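Local coordinates for protein putative phosphatase/phosphodiesterase MPN_349 (Mycoplasma pneumoniae M129, PDB 1T71) that binds two iron(III) ions and is a putative phosphatase or phosphodiesterase of the YmdB-like family, probably hydrolysing 2',3'-cyclic nucleotides, at residues L37-E43 / N65-N71; L51-E57 / V82-D88; F9-Y14 / V204-P209. All coordinates share one frame. Numbering follows the deposited sequence.

Interactions 1 and 3 are buried near the centre of the chain and meet where strand 6-10 lies beside 37-41 in a mixed sheet: Ile39 O is 2.9 Å from Leu10 N. Interaction 1 is a regular parallel ladder; interaction 3 is a short one with two good bonds, in a separate small sheet. Both run into the iron site and touch the same ion. Interaction 2 sits farther out and is partly exposed; there a helix start meets a turn through side chains alone. It still adjoins interaction 1, since Asp88 O lies 3.0 Å from Ile67 N. Residues 51-57 and 65-71 come from one beta-alpha-beta unit, whereas interaction 3 joins parts 190 residues apart.

Interaction 1. Residues L37-E43 / N65-N71. With FE (Fe (III) ion), chain C; FE (Fe (III) ion), chain B.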
loop_
_atom_site.group_PDB
_atom_site.type_symbol
_atom_site.label_atom_id
_atom_site.label_comp_id
_atom_site.label_asym_id
_atom_site.label_seq_id
_atom_site.Cartn_x
_atom_site.Cartn_y
_atom_site.Cartn_z
ATOM N N LEU A 37 -6.124 7.390 -12.706
ATOM C CA LEU A 37 -6.573 6.693 -11.510
ATOM C C LEU A 37 -5.572 6.766 -10.360
ATOM O O LEU A 37 -4.359 6.796 -10.578
ATOM C CB LEU A 37 -6.836 5.230 -11.861
ATOM C CG LEU A 37 -7.945 4.976 -12.882
ATOM C CD1 LEU A 37 -7.848 3.557 -13.412
ATOM C CD2 LEU A 37 -9.298 5.229 -12.233
ATOM N N VAL A 38 -6.094 6.784 -9.136
ATOM C CA VAL A 38 -5.272 6.845 -7.936
ATOM C C VAL A 38 -5.621 5.672 -7.020
ATOM O O VAL A 38 -6.781 5.475 -6.655
ATOM C CB VAL A 38 -5.497 8.172 -7.159
ATOM C CG1 VAL A 38 -4.691 8.169 -5.856
ATOM C CG2 VAL A 38 -5.101 9.354 -8.023
ATOM N N ILE A 39 -4.609 4.889 -6.665
ATOM C CA ILE A 39 -4.784 3.730 -5.801
ATOM C C ILE A 39 -3.873 3.912 -4.590
ATOM O O ILE A 39 -2.742 4.392 -4.726
ATOM C CB ILE A 39 -4.374 2.434 -6.535
ATOM C CG1 ILE A 39 -5.040 2.385 -7.913
ATOM C CG2 ILE A 39 -4.761 1.209 -5.706
ATOM C CD1 ILE A 39 -4.576 1.235 -8.779
ATOM N N VAL A 40 -4.359 3.555 -3.407
ATOM C CA VAL A 40 -3.531 3.684 -2.216
ATOM C C VAL A 40 -3.773 2.555 -1.236
ATOM O O VAL A 40 -4.859 1.987 -1.181
ATOM C CB VAL A 40 -3.773 5.026 -1.473
ATOM C CG1 VAL A 40 -3.854 6.171 -2.480
ATOM C CG2 VAL A 40 -5.043 4.953 -0.624
ATOM N N ASN A 41 -2.733 2.207 -0.489
ATOM C CA ASN A 41 -2.847 1.188 0.542
ATOM C C ASN A 41 -3.141 2.059 1.764
ATOM O O ASN A 41 -2.368 2.965 2.076
ATOM C CB ASN A 41 -1.522 0.442 0.719
ATOM C CG ASN A 41 -1.592 -0.612 1.801
ATOM O OD1 ASN A 41 -1.942 -0.317 2.942
ATOM N ND2 ASN A 41 -1.260 -1.854 1.449
ATOM N N ALA A 42 -4.259 1.803 2.438
ATOM C CA ALA A 42 -4.662 2.607 3.593
ATOM C C ALA A 42 -4.716 1.837 4.904
ATOM O O ALA A 42 -5.414 2.235 5.839
ATOM C CB ALA A 42 -6.030 3.240 3.313
ATOM N N GLU A 43 -3.949 0.758 4.990
ATOM C CA GLU A 43 -3.959 -0.087 6.179
ATOM C C GLU A 43 -3.592 0.544 7.524
ATOM O O GLU A 43 -3.874 -0.047 8.565
ATOM C CB GLU A 43 -3.072 -1.315 5.957
ATOM C CG GLU A 43 -1.606 -1.076 6.235
ATOM C CD GLU A 43 -0.979 -2.229 6.985
ATOM O OE1 GLU A 43 0.181 -2.084 7.407
ATOM O OE2 GLU A 43 -1.646 -3.277 7.156
ATOM N N ASN A 65 -9.181 6.726 -5.721
ATOM C CA ASN A 65 -10.170 5.937 -6.451
ATOM C C ASN A 65 -10.318 4.516 -5.938
ATOM O O ASN A 65 -11.432 3.996 -5.854
ATOM C CB ASN A 65 -9.822 5.879 -7.937
ATOM C CG ASN A 65 -9.847 7.235 -8.586
ATOM O OD1 ASN A 65 -10.864 7.928 -8.549
ATOM N ND2 ASN A 65 -8.734 7.628 -9.185
ATOM N N TYR A 66 -9.198 3.878 -5.611
ATOM C CA TYR A 66 -9.229 2.507 -5.117
ATOM C C TYR A 66 -8.306 2.323 -3.914
ATOM O O TYR A 66 -7.322 3.044 -3.754
ATOM C CB TYR A 66 -8.847 1.552 -6.247
ATOM C CG TYR A 66 -9.883 1.505 -7.350
ATOM C CD1 TYR A 66 -11.040 0.742 -7.208
ATOM C CD2 TYR A 66 -9.731 2.260 -8.515
ATOM C CE1 TYR A 66 -12.025 0.729 -8.195
ATOM C CE2 TYR A 66 -10.714 2.260 -9.511
ATOM C CZ TYR A 66 -11.858 1.490 -9.340
ATOM O OH TYR A 66 -12.845 1.478 -10.300
ATOM N N ILE A 67 -8.625 1.349 -3.072
ATOM C CA ILE A 67 -7.848 1.108 -1.867
ATOM C C ILE A 67 -7.451 -0.352 -1.653
ATOM O O ILE A 67 -8.263 -1.262 -1.852
ATOM C CB ILE A 67 -8.652 1.575 -0.633
ATOM C CG1 ILE A 67 -8.730 3.102 -0.607
ATOM C CG2 ILE A 67 -8.024 1.057 0.637
ATOM C CD1 ILE A 67 -9.525 3.650 0.567
ATOM N N THR A 68 -6.199 -0.567 -1.252
ATOM C CA THR A 68 -5.702 -1.911 -0.946
ATOM C C THR A 68 -5.327 -1.867 0.540
ATOM O O THR A 68 -5.130 -0.775 1.084
ATOM C CB THR A 68 -4.462 -2.290 -1.808
ATOM O OG1 THR A 68 -3.425 -1.318 -1.638
ATOM C CG2 THR A 68 -4.846 -2.359 -3.278
ATOM N N MET A 69 -5.228 -3.023 1.198
ATOM C CA MET A 69 -4.913 -3.039 2.625
ATOM C C MET A 69 -3.744 -3.938 3.028
ATOM O O MET A 69 -2.804 -4.128 2.257
ATOM C CB MET A 69 -6.172 -3.418 3.418
ATOM C CG MET A 69 -7.340 -2.443 3.258
ATOM S SD MET A 69 -7.156 -0.904 4.206
ATOM C CE MET A 69 -6.482 0.057 3.100
ATOM N N GLY A 70 -3.799 -4.482 4.243
ATOM C CA GLY A 70 -2.711 -5.324 4.717
ATOM C C GLY A 70 -2.990 -6.113 5.981
ATOM O O GLY A 70 -4.062 -6.706 6.136
ATOM N N ASN A 71 -2.034 -6.131 6.899
ATOM C CA ASN A 71 -2.221 -6.899 8.119
ATOM C C ASN A 71 -3.105 -6.237 9.165
ATOM O O ASN A 71 -3.647 -6.916 10.025
ATOM C CB ASN A 71 -0.864 -7.289 8.721
ATOM C CG ASN A 71 0.069 -6.112 8.879
ATOM O OD1 ASN A 71 0.355 -5.400 7.920
ATOM N ND2 ASN A 71 0.560 -5.907 10.095
HETATM FE FE FE C . 1.685 -3.723 7.368
HETATM FE FE FE B . 1.710 -0.563 7.127
#
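The di-iron site of this calcineurin-clan protein lies at the C-terminal end of this strand pair. Glu43 OE1 bridges the ions, 2.2 Å from each FE, and Asn71 OD1 binds the chain C ion at 2.2 Å; Asp12 and Asn44 also bind the chain B ion, and His183 the chain C ion. Glu43 OE2 accepts a bond from the backbone of His72, probably the proton donor. Gly70 leaves room for this carboxylate, which a CB would strike. Strands 37-41 and 66-68 are the parallel strands of a beta-alpha-beta unit, joined by helix 53-62. Tyr66 N donates to Val38 O (3.1 Å), Val40 N to Tyr66 O (3.0 Å), Thr68 N to Val40 O (2.9 Å) and Ala42 N to Thr68 O (3.0 Å). Beta-branched Val40 and Ile67 suit their buried face, meeting at CG2 and CG1 (4.1 Å). On the other face, Asn41 and Thr68 both hydrogen-bond Asp156. Asn41 OD1 also closes an Asx turn by accepting from Glu43 N at 3.1 Å, where strand 37-41 ends.

Interaction 2. Residues L51-E57 / V82-D88; sequences LSLKHYE and VVINKKD
Tyr56 OH donates a hydrogen bond to Asp88 OD1 at 2.7 Å, the strongest polar link between residues 51-57 and 82-88. The tyrosine, chi1 t and chi2 near -88°, points its CA-to-CB bond toward the other segment, and its ring is long enough to span the gap to Asp88, whose chi1 is p and whose OD2 forms a salt bridge with Lys60. Glu57 OE1 stays 4.0 Å from Lys86 NZ, beyond a salt bridge. Lys86, with chi1 and chi2 both m and the rest t, lays its aliphatic chain on the Tyr56 ring: CG is 3.8 Å from the ring centroid and 23° off the normal, a CH-pi contact over the face.

Helix 53-62 is preceded by Ser52 as N-cap, whose OG (chi1 p) accepts from His55 N at 2.9 Å; Tyr56 N donates to Ser52 O at 2.8 Å. In the other segment, the helix begun at residue 80 runs into a type I turn, Val83 to Lys86, closed by Lys86 N to Val83 O at 2.9 Å. The backbones are nearest at Leu53 and Val83, CA atoms 5.7 Å apart. Val83, chi1 t, is compact enough to fit against the helix start: its CG2 lies 3.6 Å from Leu53 N and its CG1 3.9 Å from Leu51 CD2. Farther out, Leu53 CG meets Val82 CG1 at 4.2 Å.

Asp88 and Tyr56 also touch strand 66-68, so the arrangement is the outer packing of a beta-alpha-beta unit: its connecting helix, 53-62, packs against the turn leading to edge strand 89-90.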
loop_
_atom_site.group_PDB
_atom_site.type_symbol
_atom_site.label_atom_id
_atom_site.label_comp_id
_atom_site.label_asym_id
_atom_site.label_seq_id
_atom_site.Cartn_x
_atom_site.Cartn_y
_atom_site.Cartn_z
ATOM N N LEU A 51 -8.954 1.351 9.039
ATOM C CA LEU A 51 -9.612 2.484 8.399
ATOM C C LEU A 51 -11.053 2.677 8.875
ATOM O O LEU A 51 -11.885 1.779 8.732
ATOM C CB LEU A 51 -9.591 2.267 6.882
ATOM C CG LEU A 51 -10.226 3.277 5.925
ATOM C CD1 LEU A 51 -9.480 4.605 5.977
ATOM C CD2 LEU A 51 -10.194 2.694 4.515
ATOM N N SER A 52 -11.340 3.848 9.440
ATOM C CA SER A 52 -12.686 4.169 9.912
ATOM C C SER A 52 -13.513 4.607 8.704
ATOM O O SER A 52 -12.954 4.925 7.654
ATOM C CB SER A 52 -12.638 5.315 10.934
ATOM O OG SER A 52 -12.228 6.528 10.313
ATOM N N LEU A 53 -14.837 4.627 8.849
ATOM C CA LEU A 53 -15.710 5.047 7.751
ATOM C C LEU A 53 -15.400 6.508 7.469
ATOM O O LEU A 53 -15.297 6.930 6.318
ATOM C CB LEU A 53 -17.182 4.925 8.154
ATOM C CG LEU A 53 -18.252 4.719 7.072
ATOM C CD1 LEU A 53 -19.468 5.551 7.451
ATOM C CD2 LEU A 53 -17.751 5.107 5.691
ATOM N N LYS A 54 -15.264 7.277 8.544
ATOM C CA LYS A 54 -14.957 8.693 8.445
ATOM C C LYS A 54 -13.712 8.882 7.583
ATOM O O LYS A 54 -13.713 9.666 6.638
ATOM C CB LYS A 54 -14.709 9.274 9.842
ATOM C CG LYS A 54 -14.479 10.784 9.870
ATOM C CD LYS A 54 -14.043 11.275 11.255
ATOM C CE LYS A 54 -12.700 10.645 11.657
ATOM N NZ LYS A 54 -12.176 11.115 12.981
ATOM N N HIS A 55 -12.652 8.146 7.897
ATOM C CA HIS A 55 -11.415 8.275 7.144
ATOM C C HIS A 55 -11.496 7.713 5.731
ATOM O O HIS A 55 -10.795 8.186 4.829
ATOM C CB HIS A 55 -10.275 7.655 7.946
ATOM C CG HIS A 55 -9.938 8.438 9.178
ATOM N ND1 HIS A 55 -9.305 7.887 10.270
ATOM C CD2 HIS A 55 -10.160 9.737 9.489
ATOM C CE1 HIS A 55 -9.153 8.812 11.202
ATOM N NE2 HIS A 55 -9.663 9.943 10.752
ATOM N N TYR A 56 -12.358 6.722 5.526
ATOM C CA TYR A 56 -12.518 6.155 4.199
ATOM C C TYR A 56 -13.116 7.226 3.292
ATOM O O TYR A 56 -12.692 7.395 2.148
ATOM C CB TYR A 56 -13.431 4.929 4.234
ATOM C CG TYR A 56 -14.023 4.583 2.883
ATOM C CD1 TYR A 56 -15.222 5.163 2.452
ATOM C CD2 TYR A 56 -13.365 3.718 2.012
ATOM C CE1 TYR A 56 -15.747 4.888 1.186
ATOM C CE2 TYR A 56 -13.879 3.443 0.744
ATOM C CZ TYR A 56 -15.066 4.031 0.338
ATOM O OH TYR A 56 -15.551 3.772 -0.922
ATOM N N GLU A 57 -14.099 7.960 3.801
ATOM C CA GLU A 57 -14.709 9.010 2.992
ATOM C C GLU A 57 -13.716 10.153 2.784
ATOM O O GLU A 57 -13.676 10.756 1.713
ATOM C CB GLU A 57 -16.014 9.504 3.632
ATOM C CG GLU A 57 -17.158 8.475 3.566
ATOM C CD GLU A 57 -17.513 8.035 2.132
ATOM O OE1 GLU A 57 -18.352 7.114 1.977
ATOM O OE2 GLU A 57 -16.971 8.609 1.157
ATOM N N VAL A 82 -19.024 -2.184 7.267
ATOM C CA VAL A 82 -19.328 -1.209 6.232
ATOM C C VAL A 82 -18.125 -0.786 5.383
ATOM O O VAL A 82 -18.237 -0.673 4.166
ATOM C CB VAL A 82 -19.979 0.051 6.848
ATOM C CG1 VAL A 82 -20.113 1.146 5.795
ATOM C CG2 VAL A 82 -21.361 -0.309 7.407
ATOM N N VAL A 83 -16.979 -0.557 6.011
ATOM C CA VAL A 83 -15.800 -0.123 5.260
ATOM C C VAL A 83 -15.216 -1.164 4.306
ATOM O O VAL A 83 -15.124 -0.932 3.097
ATOM C CB VAL A 83 -14.679 0.360 6.216
ATOM C CG1 VAL A 83 -13.420 0.718 5.427
ATOM C CG2 VAL A 83 -15.160 1.577 6.995
ATOM N N ILE A 84 -14.823 -2.314 4.834
ATOM C CA ILE A 84 -14.229 -3.322 3.972
ATOM C C ILE A 84 -15.209 -3.945 2.968
ATOM O O ILE A 84 -14.812 -4.689 2.070
ATOM C CB ILE A 84 -13.449 -4.374 4.828
ATOM C CG1 ILE A 84 -13.250 -5.677 4.066
ATOM C CG2 ILE A 84 -14.120 -4.570 6.145
ATOM C CD1 ILE A 84 -12.350 -6.648 4.801
ATOM N N ASN A 85 -16.488 -3.601 3.091
ATOM C CA ASN A 85 -17.492 -4.083 2.149
ATOM C C ASN A 85 -17.612 -3.079 0.998
ATOM O O ASN A 85 -18.342 -3.311 0.038
ATOM C CB ASN A 85 -18.852 -4.245 2.835
ATOM C CG ASN A 85 -19.215 -5.700 3.080
ATOM O OD1 ASN A 85 -20.000 -6.013 3.978
ATOM N ND2 ASN A 85 -18.652 -6.595 2.276
ATOM N N LYS A 86 -16.894 -1.960 1.099
ATOM C CA LYS A 86 -16.932 -0.940 0.052
ATOM C C LYS A 86 -16.449 -1.528 -1.271
ATOM O O LYS A 86 -15.427 -2.208 -1.325
ATOM C CB LYS A 86 -16.076 0.271 0.436
ATOM C CG LYS A 86 -16.660 1.104 1.571
ATOM C CD LYS A 86 -18.021 1.726 1.218
ATOM C CE LYS A 86 -18.500 2.659 2.325
ATOM N NZ LYS A 86 -19.781 3.357 2.034
ATOM N N LYS A 87 -17.189 -1.238 -2.335
ATOM C CA LYS A 87 -16.898 -1.749 -3.673
ATOM C C LYS A 87 -15.527 -1.421 -4.272
ATOM O O LYS A 87 -15.027 -2.170 -5.107
ATOM C CB LYS A 87 -17.992 -1.289 -4.651
ATOM C CG LYS A 87 -19.187 -0.597 -3.985
ATOM C CD LYS A 87 -18.798 0.777 -3.418
ATOM C CE LYS A 87 -19.814 1.286 -2.412
ATOM N NZ LYS A 87 -19.951 0.348 -1.272
ATOM N N ASP A 88 -14.925 -0.308 -3.863
ATOM C CA ASP A 88 -13.623 0.088 -4.393
ATOM C C ASP A 88 -12.491 -0.175 -3.405
ATOM O O ASP A 88 -11.447 0.472 -3.468
ATOM C CB ASP A 88 -13.642 1.571 -4.761
ATOM C CG ASP A 88 -14.303 2.423 -3.696
ATOM O OD1 ASP A 88 -14.340 1.985 -2.529
ATOM O OD2 ASP A 88 -14.782 3.530 -4.020
#

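Interaction 3. Residues F9-Y14 / V204-P209. With FE (Fe (III) ion), chain B.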
loop_
_atom_site.group_PDB
_atom_site.type_symbol
_atom_site.label_atom_id
_atom_site.label_comp_id
_atom_site.label_asym_id
_atom_site.label_seq_id
_atom_site.Cartn_x
_atom_site.Cartn_y
_atom_site.Cartn_z
ATOM N N PHE A 9 0.147 5.108 -7.590
ATOM C CA PHE A 9 -0.042 4.200 -6.461
ATOM C C PHE A 9 0.732 4.734 -5.254
ATOM O O PHE A 9 1.947 4.917 -5.322
ATOM C CB PHE A 9 0.448 2.790 -6.820
ATOM C CG PHE A 9 0.199 1.773 -5.742
ATOM C CD1 PHE A 9 0.951 1.777 -4.573
ATOM C CD2 PHE A 9 -0.836 0.850 -5.868
ATOM C CE1 PHE A 9 0.675 0.877 -3.537
ATOM C CE2 PHE A 9 -1.121 -0.050 -4.842
ATOM C CZ PHE A 9 -0.366 -0.035 -3.673
ATOM N N LEU A 10 0.026 4.986 -4.153
ATOM C CA LEU A 10 0.655 5.511 -2.941
ATOM C C LEU A 10 0.744 4.442 -1.855
ATOM O O LEU A 10 -0.183 3.645 -1.680
ATOM C CB LEU A 10 -0.133 6.717 -2.411
ATOM C CG LEU A 10 -0.386 7.873 -3.388
ATOM C CD1 LEU A 10 -0.921 9.079 -2.624
ATOM C CD2 LEU A 10 0.894 8.248 -4.103
ATOM N N GLY A 11 1.858 4.442 -1.127
ATOM C CA GLY A 11 2.075 3.462 -0.073
ATOM C C GLY A 11 1.294 3.715 1.206
ATOM O O GLY A 11 0.649 4.751 1.361
ATOM N N ASP A 12 1.371 2.754 2.123
ATOM C CA ASP A 12 0.677 2.785 3.409
ATOM C C ASP A 12 0.371 4.160 3.975
ATOM O O ASP A 12 1.282 4.893 4.367
ATOM C CB ASP A 12 1.477 2.000 4.460
ATOM C CG ASP A 12 1.677 0.546 4.080
ATOM O OD1 ASP A 12 2.062 0.281 2.914
ATOM O OD2 ASP A 12 1.462 -0.328 4.949
ATOM N N VAL A 13 -0.919 4.494 4.031
ATOM C CA VAL A 13 -1.370 5.767 4.593
ATOM C C VAL A 13 -1.301 5.591 6.106
ATOM O O VAL A 13 -1.901 4.670 6.651
ATOM C CB VAL A 13 -2.825 6.084 4.192
ATOM C CG1 VAL A 13 -3.287 7.349 4.887
ATOM C CG2 VAL A 13 -2.921 6.255 2.693
ATOM N N TYR A 14 -0.588 6.477 6.789
ATOM C CA TYR A 14 -0.416 6.336 8.231
ATOM C C TYR A 14 -0.796 7.573 9.054
ATOM O O TYR A 14 -0.100 8.595 9.033
ATOM C CB TYR A 14 1.049 5.948 8.494
ATOM C CG TYR A 14 1.374 5.468 9.893
ATOM C CD1 TYR A 14 1.237 6.311 11.004
ATOM C CD2 TYR A 14 1.852 4.175 10.104
ATOM C CE1 TYR A 14 1.572 5.869 12.292
ATOM C CE2 TYR A 14 2.187 3.724 11.383
ATOM C CZ TYR A 14 2.046 4.574 12.468
ATOM O OH TYR A 14 2.380 4.121 13.719
ATOM N N VAL A 204 6.954 0.309 -1.869
ATOM C CA VAL A 204 6.554 1.653 -2.269
ATOM C C VAL A 204 6.877 2.684 -1.189
ATOM O O VAL A 204 7.207 3.834 -1.480
ATOM C CB VAL A 204 5.040 1.715 -2.557
ATOM C CG1 VAL A 204 4.626 3.152 -2.895
ATOM C CG2 VAL A 204 4.692 0.773 -3.694
ATOM N N GLY A 205 6.794 2.270 0.064
ATOM C CA GLY A 205 7.057 3.205 1.142
ATOM C C GLY A 205 5.765 3.571 1.846
ATOM O O GLY A 205 4.723 2.961 1.604
ATOM N N MET A 206 5.829 4.591 2.690
ATOM C CA MET A 206 4.682 5.025 3.476
ATOM C C MET A 206 4.281 6.487 3.262
ATOM O O MET A 206 5.099 7.327 2.870
ATOM C CB MET A 206 5.005 4.797 4.962
ATOM C CG MET A 206 4.106 5.501 5.966
ATOM S SD MET A 206 4.717 5.378 7.685
ATOM C CE MET A 206 6.169 6.401 7.590
ATOM N N CYS A 207 3.005 6.774 3.494
ATOM C CA CYS A 207 2.489 8.136 3.424
ATOM C C CYS A 207 2.048 8.397 4.867
ATOM O O CYS A 207 0.970 7.974 5.281
ATOM C CB CYS A 207 1.295 8.233 2.470
ATOM S SG CYS A 207 1.698 8.018 0.706
ATOM N N GLY A 208 2.910 9.050 5.641
ATOM C CA GLY A 208 2.597 9.331 7.032
ATOM C C GLY A 208 3.659 10.183 7.701
ATOM O O GLY A 208 4.271 11.019 7.036
ATOM N N PRO A 209 3.903 10.008 9.012
ATOM C CA PRO A 209 4.915 10.794 9.724
ATOM C C PRO A 209 6.257 10.749 9.001
ATOM O O PRO A 209 6.591 9.743 8.366
ATOM C CB PRO A 209 4.967 10.123 11.096
ATOM C CG PRO A 209 3.553 9.661 11.281
ATOM C CD PRO A 209 3.236 9.067 9.930
HETATM FE FE FE B . 1.710 -0.563 7.127
#
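Residues 9-14 and 204-209 run roughly alongside each other, their end-to-end directions 29° apart, with nearest CA atoms at Asp12-Met206 (4.6 Å), Val13-Cys207 (4.7 Å) and Tyr14-Gly208 (4.4 Å). Val13 and Cys207 form a short parallel pairing: Cys207 N donates to Asp12 O at 2.7 Å and Tyr14 N to Cys207 O at 2.6 Å, so the Cys207 backbone reaches the residues before and after Val13. It follows directly after strand 6-10, where the chain enters the loop carrying Asp12 in this calcineurin-clan metallophosphoesterase fold.

Gly11 and Gly208 make the close approach possible. Gly11 CA sits 3.2 Å from Gly205 O in a CA-H...O contact, and a CB there would clash with that oxygen; at Gly208 a CB would collide with Tyr14 CB. Gly205 answers to its own backbone: with a phi of 108°, a CB would jam against the preceding carbonyl.

Apolar contacts flank the pairing. At one end Phe9 CD1 meets Val204 CG2 at 4.0 Å; at the other, Tyr14 makes a Met-aromatic contact, with Met206 SD 4.6 Å from its ring centroid, and its CD1 lies 3.6 Å from Pro209 CD. Between them Leu10 CB packs on Cys207 SG at 3.8 Å, a small thiol suited to the buried space beside Ile22 of helix 15-23. The carboxylate of Asp12 is an anionic oxygen ligand well suited to Fe(III): its OD2, also hydrogen-bonded to His158, binds the chain B FE at 2.2 Å.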